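Long-range contact in SusD-like carbohydrate binding protein (Bacteroides vulgatus, PDB 3LEW), which probably binds carbohydrate at the outer membrane of the cell, as a member of the SusD family of nutrient-binding proteins: residues Ala41-Met55 / Tyr65-Tyr77. Numbering follows the deposited sequence.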
loop_
_atom_site.group_PDB
_atom_site.type_symbol
_atom_site.label_atom_id
_atom_site.label_comp_id
_atom_site.label_asym_id
_atom_site.label_seq_id
_atom_site.Cartn_x
_atom_site.Cartn_y
_atom_site.Cartn_z
ATOM N N ALA A 41 3.530 -16.864 -4.482
ATOM C CA ALA A 41 3.868 -15.996 -3.340
ATOM C C ALA A 41 3.687 -14.514 -3.641
ATOM O O ALA A 41 3.621 -13.716 -2.730
ATOM C CB ALA A 41 5.356 -16.264 -2.861
ATOM N N ASN A 42 3.675 -14.141 -4.932
ATOM C CA ASN A 42 3.618 -12.734 -5.336
ATOM C C ASN A 42 2.546 -12.438 -6.379
ATOM O O ASN A 42 2.842 -12.383 -7.589
ATOM C CB ASN A 42 4.985 -12.319 -5.901
ATOM C CG ASN A 42 6.075 -12.412 -4.827
ATOM O OD1 ASN A 42 6.055 -11.616 -3.894
ATOM N ND2 ASN A 42 7.000 -13.374 -4.956
ATOM N N PRO A 43 1.324 -12.199 -5.931
ATOM C CA PRO A 43 0.222 -11.987 -6.921
ATOM C C PRO A 43 0.091 -10.550 -7.360
ATOM O O PRO A 43 -0.676 -9.789 -6.794
ATOM C CB PRO A 43 -1.031 -12.517 -6.157
ATOM C CG PRO A 43 -0.468 -13.238 -4.939
ATOM C CD PRO A 43 0.803 -12.551 -4.602
ATOM N N GLY A 44 0.902 -10.122 -8.332
ATOM C CA GLY A 44 0.846 -8.742 -8.804
ATOM C C GLY A 44 1.268 -7.668 -7.827
ATOM O O GLY A 44 1.958 -7.957 -6.812
ATOM N N TYR A 45 0.896 -6.420 -8.118
ATOM C CA TYR A 45 1.290 -5.283 -7.288
ATOM C C TYR A 45 0.909 -5.402 -5.808
ATOM O O TYR A 45 1.611 -4.870 -4.908
ATOM C CB TYR A 45 0.721 -3.986 -7.847
ATOM C CG TYR A 45 1.045 -2.753 -7.038
ATOM C CD1 TYR A 45 2.273 -2.137 -7.164
ATOM C CD2 TYR A 45 0.109 -2.173 -6.202
ATOM C CE1 TYR A 45 2.564 -0.989 -6.445
ATOM C CE2 TYR A 45 0.398 -1.057 -5.492
ATOM C CZ TYR A 45 1.614 -0.462 -5.611
ATOM O OH TYR A 45 1.942 0.687 -4.926
ATOM N N GLY A 46 -0.232 -6.038 -5.541
ATOM C CA GLY A 46 -0.605 -6.312 -4.169
ATOM C C GLY A 46 0.402 -7.072 -3.336
ATOM O O GLY A 46 0.410 -6.937 -2.109
ATOM N N ALA A 47 1.231 -7.912 -3.954
ATOM C CA ALA A 47 2.348 -8.504 -3.251
ATOM C C ALA A 47 3.241 -7.492 -2.538
ATOM O O ALA A 47 3.726 -7.771 -1.419
ATOM C CB ALA A 47 3.193 -9.446 -4.181
HETATM N N MSE A 48 3.526 -6.350 -3.164
HETATM C CA MSE A 48 4.300 -5.332 -2.468
HETATM C C MSE A 48 3.522 -4.717 -1.283
HETATM O O MSE A 48 4.097 -4.497 -0.216
HETATM C CB MSE A 48 4.771 -4.260 -3.445
HETATM C CG MSE A 48 5.948 -4.759 -4.340
HETATM SE SE MSE A 48 5.311 -5.491 -5.997
HETATM C CE MSE A 48 4.898 -4.015 -6.831
ATOM N N LEU A 49 2.211 -4.532 -1.437
ATOM C CA LEU A 49 1.381 -4.015 -0.329
ATOM C C LEU A 49 1.433 -4.994 0.843
ATOM O O LEU A 49 1.553 -4.610 2.020
ATOM C CB LEU A 49 -0.053 -3.833 -0.790
ATOM C CG LEU A 49 -0.221 -2.830 -1.948
ATOM C CD1 LEU A 49 -1.724 -2.690 -2.236
ATOM C CD2 LEU A 49 0.357 -1.446 -1.642
ATOM N N ARG A 50 1.394 -6.304 0.527
ATOM C CA ARG A 50 1.462 -7.304 1.580
ATOM C C ARG A 50 2.837 -7.317 2.257
ATOM O O ARG A 50 2.927 -7.352 3.496
ATOM C CB ARG A 50 1.081 -8.722 1.030
ATOM C CG ARG A 50 -0.386 -9.132 1.183
ATOM C CD ARG A 50 -1.381 -8.356 0.301
ATOM N NE ARG A 50 -1.759 -7.065 0.898
ATOM C CZ ARG A 50 -2.543 -6.169 0.317
ATOM N NH1 ARG A 50 -3.002 -6.340 -0.936
ATOM N NH2 ARG A 50 -2.874 -5.067 0.982
ATOM N N ALA A 51 3.908 -7.270 1.470
ATOM C CA ALA A 51 5.255 -7.150 2.005
ATOM C C ALA A 51 5.355 -5.970 2.955
ATOM O O ALA A 51 5.925 -6.095 4.047
ATOM C CB ALA A 51 6.318 -7.018 0.858
ATOM N N ASN A 52 4.786 -4.842 2.541
ATOM C CA ASN A 52 4.837 -3.608 3.307
ATOM C C ASN A 52 4.257 -3.737 4.710
ATOM O O ASN A 52 4.769 -3.150 5.640
ATOM C CB ASN A 52 4.170 -2.431 2.582
ATOM C CG ASN A 52 4.930 -2.007 1.298
ATOM O OD1 ASN A 52 6.055 -2.501 1.034
ATOM N ND2 ASN A 52 4.260 -1.205 0.445
ATOM N N ASP A 53 3.174 -4.478 4.842
ATOM C CA ASP A 53 2.583 -4.711 6.144
ATOM C C ASP A 53 3.293 -5.773 6.939
ATOM O O ASP A 53 3.380 -5.656 8.160
ATOM C CB ASP A 53 1.072 -5.029 5.984
ATOM C CG ASP A 53 0.281 -3.811 5.539
ATOM O OD1 ASP A 53 0.619 -2.659 5.947
ATOM O OD2 ASP A 53 -0.698 -3.991 4.795
ATOM N N ALA A 54 3.800 -6.830 6.284
ATOM C CA ALA A 54 4.594 -7.831 6.967
ATOM C C ALA A 54 5.843 -7.199 7.584
ATOM O O ALA A 54 6.332 -7.639 8.619
ATOM C CB ALA A 54 4.989 -9.000 5.987
HETATM N N MSE A 55 6.323 -6.125 6.980
HETATM C CA MSE A 55 7.522 -5.442 7.470
HETATM C C MSE A 55 7.216 -4.277 8.468
HETATM O O MSE A 55 8.022 -3.353 8.618
HETATM C CB MSE A 55 8.270 -4.995 6.218
HETATM C CG MSE A 55 8.837 -6.199 5.436
HETATM SE SE MSE A 55 9.519 -5.725 3.728
HETATM C CE MSE A 55 11.105 -4.712 4.217
ATOM N N TYR A 65 3.377 -20.920 3.569
ATOM C CA TYR A 65 3.884 -20.343 2.332
ATOM C C TYR A 65 3.530 -18.869 2.196
ATOM O O TYR A 65 2.430 -18.421 2.561
ATOM C CB TYR A 65 3.281 -21.108 1.168
ATOM C CG TYR A 65 3.709 -20.663 -0.197
ATOM C CD1 TYR A 65 4.914 -21.084 -0.716
ATOM C CD2 TYR A 65 2.888 -19.885 -0.986
ATOM C CE1 TYR A 65 5.313 -20.708 -2.019
ATOM C CE2 TYR A 65 3.284 -19.523 -2.267
ATOM C CZ TYR A 65 4.468 -19.955 -2.773
ATOM O OH TYR A 65 4.854 -19.582 -4.060
ATOM N N GLY A 66 4.495 -18.127 1.634
ATOM C CA GLY A 66 4.268 -16.732 1.303
ATOM C C GLY A 66 5.196 -15.717 1.915
ATOM O O GLY A 66 6.282 -15.429 1.325
ATOM N N PHE A 67 4.772 -15.102 3.025
ATOM C CA PHE A 67 5.411 -13.882 3.519
ATOM C C PHE A 67 6.141 -13.971 4.840
ATOM O O PHE A 67 6.500 -12.928 5.419
ATOM C CB PHE A 67 4.357 -12.782 3.560
ATOM C CG PHE A 67 3.959 -12.316 2.177
ATOM C CD1 PHE A 67 2.926 -12.955 1.469
ATOM C CD2 PHE A 67 4.596 -11.233 1.604
ATOM C CE1 PHE A 67 2.562 -12.512 0.163
ATOM C CE2 PHE A 67 4.203 -10.791 0.347
ATOM C CZ PHE A 67 3.192 -11.432 -0.363
ATOM N N ARG A 68 6.447 -15.188 5.277
ATOM C CA ARG A 68 7.162 -15.343 6.573
ATOM C C ARG A 68 8.531 -14.624 6.538
ATOM O O ARG A 68 8.869 -13.961 7.492
ATOM C CB ARG A 68 7.350 -16.804 6.981
ATOM C CG ARG A 68 8.095 -16.952 8.374
ATOM C CD ARG A 68 8.661 -18.373 8.614
ATOM N NE ARG A 68 9.590 -18.749 7.529
ATOM C CZ ARG A 68 10.918 -18.643 7.561
ATOM N NH1 ARG A 68 11.544 -18.193 8.649
ATOM N NH2 ARG A 68 11.636 -19.019 6.507
ATOM N N THR A 69 9.295 -14.753 5.449
ATOM C CA THR A 69 10.608 -14.142 5.379
ATOM C C THR A 69 10.513 -12.597 5.367
ATOM O O THR A 69 11.430 -11.945 5.781
ATOM C CB THR A 69 11.452 -14.640 4.218
ATOM O OG1 THR A 69 10.790 -14.347 2.971
ATOM C CG2 THR A 69 11.742 -16.194 4.323
ATOM N N HIS A 70 9.417 -12.047 4.875
ATOM C CA HIS A 70 9.154 -10.607 4.906
ATOM C C HIS A 70 8.957 -10.159 6.335
ATOM O O HIS A 70 9.507 -9.117 6.731
ATOM C CB HIS A 70 7.930 -10.196 4.013
ATOM C CG HIS A 70 7.993 -10.744 2.622
ATOM N ND1 HIS A 70 7.973 -12.098 2.377
ATOM C CD2 HIS A 70 8.064 -10.143 1.405
ATOM C CE1 HIS A 70 8.051 -12.309 1.067
ATOM N NE2 HIS A 70 8.094 -11.139 0.450
ATOM N N ASN A 71 8.194 -10.935 7.128
ATOM C CA ASN A 71 7.987 -10.614 8.531
ATOM C C ASN A 71 9.325 -10.597 9.283
ATOM O O ASN A 71 9.482 -9.833 10.228
ATOM C CB ASN A 71 6.967 -11.583 9.130
ATOM C CG ASN A 71 6.296 -11.091 10.414
ATOM O OD1 ASN A 71 6.116 -11.896 11.344
ATOM N ND2 ASN A 71 5.831 -9.829 10.445
ATOM N N GLU A 72 10.268 -11.424 8.852
ATOM C CA GLU A 72 11.614 -11.538 9.414
ATOM C C GLU A 72 12.589 -10.450 8.945
ATOM O O GLU A 72 13.724 -10.337 9.479
ATOM C CB GLU A 72 12.244 -12.846 8.938
ATOM C CG GLU A 72 11.587 -14.092 9.390
ATOM C CD GLU A 72 12.410 -15.305 9.061
ATOM O OE1 GLU A 72 13.011 -15.367 7.970
ATOM O OE2 GLU A 72 12.474 -16.204 9.907
ATOM N N PHE A 73 12.185 -9.709 7.916
ATOM C CA PHE A 73 13.018 -8.698 7.227
ATOM C C PHE A 73 14.112 -9.272 6.334
ATOM O O PHE A 73 15.050 -8.556 5.936
ATOM C CB PHE A 73 13.587 -7.638 8.196
ATOM C CG PHE A 73 12.534 -6.782 8.822
ATOM C CD1 PHE A 73 12.053 -5.657 8.192
ATOM C CD2 PHE A 73 12.037 -7.099 10.056
ATOM C CE1 PHE A 73 11.049 -4.877 8.776
ATOM C CE2 PHE A 73 11.076 -6.358 10.631
ATOM C CZ PHE A 73 10.562 -5.236 10.001
ATOM N N SER A 74 14.035 -10.558 6.006
ATOM C CA SER A 74 15.061 -11.110 5.112
ATOM C C SER A 74 14.707 -11.086 3.604
ATOM O O SER A 74 15.635 -11.127 2.774
ATOM C CB SER A 74 15.451 -12.510 5.549
ATOM O OG SER A 74 14.412 -13.385 5.298
ATOM N N ALA A 75 13.401 -11.021 3.263
ATOM C CA ALA A 75 12.915 -11.183 1.880
ATOM C C ALA A 75 13.341 -10.066 0.916
ATOM O O ALA A 75 13.885 -10.334 -0.151
ATOM C CB ALA A 75 11.376 -11.313 1.852
ATOM N N ILE A 76 13.101 -8.818 1.291
ATOM C CA ILE A 76 13.341 -7.706 0.380
ATOM C C ILE A 76 14.847 -7.377 0.329
ATOM O O ILE A 76 15.423 -7.284 -0.751
ATOM C CB ILE A 76 12.454 -6.493 0.770
ATOM C CG1 ILE A 76 10.956 -6.843 0.587
ATOM C CG2 ILE A 76 12.818 -5.228 -0.067
ATOM C CD1 ILE A 76 10.523 -6.979 -0.907
ATOM N N TYR A 77 15.479 -7.240 1.483
ATOM C CA TYR A 77 16.927 -7.027 1.577
ATOM C C TYR A 77 17.647 -8.166 0.851
ATOM O O TYR A 77 18.679 -7.968 0.230
ATOM C CB TYR A 77 17.332 -7.003 3.041
ATOM C CG TYR A 77 18.822 -6.959 3.239
ATOM C CD1 TYR A 77 19.497 -5.772 3.165
ATOM C CD2 TYR A 77 19.550 -8.116 3.473
ATOM C CE1 TYR A 77 20.871 -5.712 3.358
ATOM C CE2 TYR A 77 20.937 -8.053 3.658
ATOM C CZ TYR A 77 21.578 -6.846 3.581
ATOM O OH TYR A 77 22.973 -6.755 3.746
HETATM O O HOH W 1 5.855 -13.398 -1.075
#
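Phe67 lays its ring against helix 46-54, with Arg50 CB over one face, 4.0 Å from the ring centroid and 24° off the normal in a CH-pi contact. Over the opposite face, near its centre, sits a water within hydrogen-bonding distance of Ala41 O (2.8 Å) and Gly66 O. CG of Phe67 stands anti to its own carbonyl carbon (chi1 -71°), which brings the far end of the ring between Ala41 and the helix, CE1 3.3 Å from Ala41 O. Ala41 CB lies 3.8 Å from Tyr65 CZ. The Arg50 guanidinium leads away to hydrogen-bond Gln270 and the carbonyl O of Gly404. His70 is sandwiched within its own segment, Phe67 CD2 over one face and Ala75 CB over the other; its CD2 meets Ala51 CB at 3.6 Å, its CB packs on Ala54 CB, and NE2 bonds Thr82. Replacing Phe67 with alanine is likely to leave Arg50 CB without its aromatic partner and uncover one face of His70. The contact packs two short helices, 46-54 and 68-71, in the largely helical SusD fold, with a Schellman motif at Phe73. Asn71 ND2 donates to a lone pair of Ala54 O, nearly straight at 2.9 Å and 163°, and also bonds Val59 O. Selenomethionine Met55 brings SE 3.6 Å from Ile76 CG1, the side chains roughly perpendicular; a bend at chi3 turns CE toward Ile76 CB. Met55 O, buried with no hydrogen-bond partner, meets the Phe73 ring edge at CE1, 3.4 Å away.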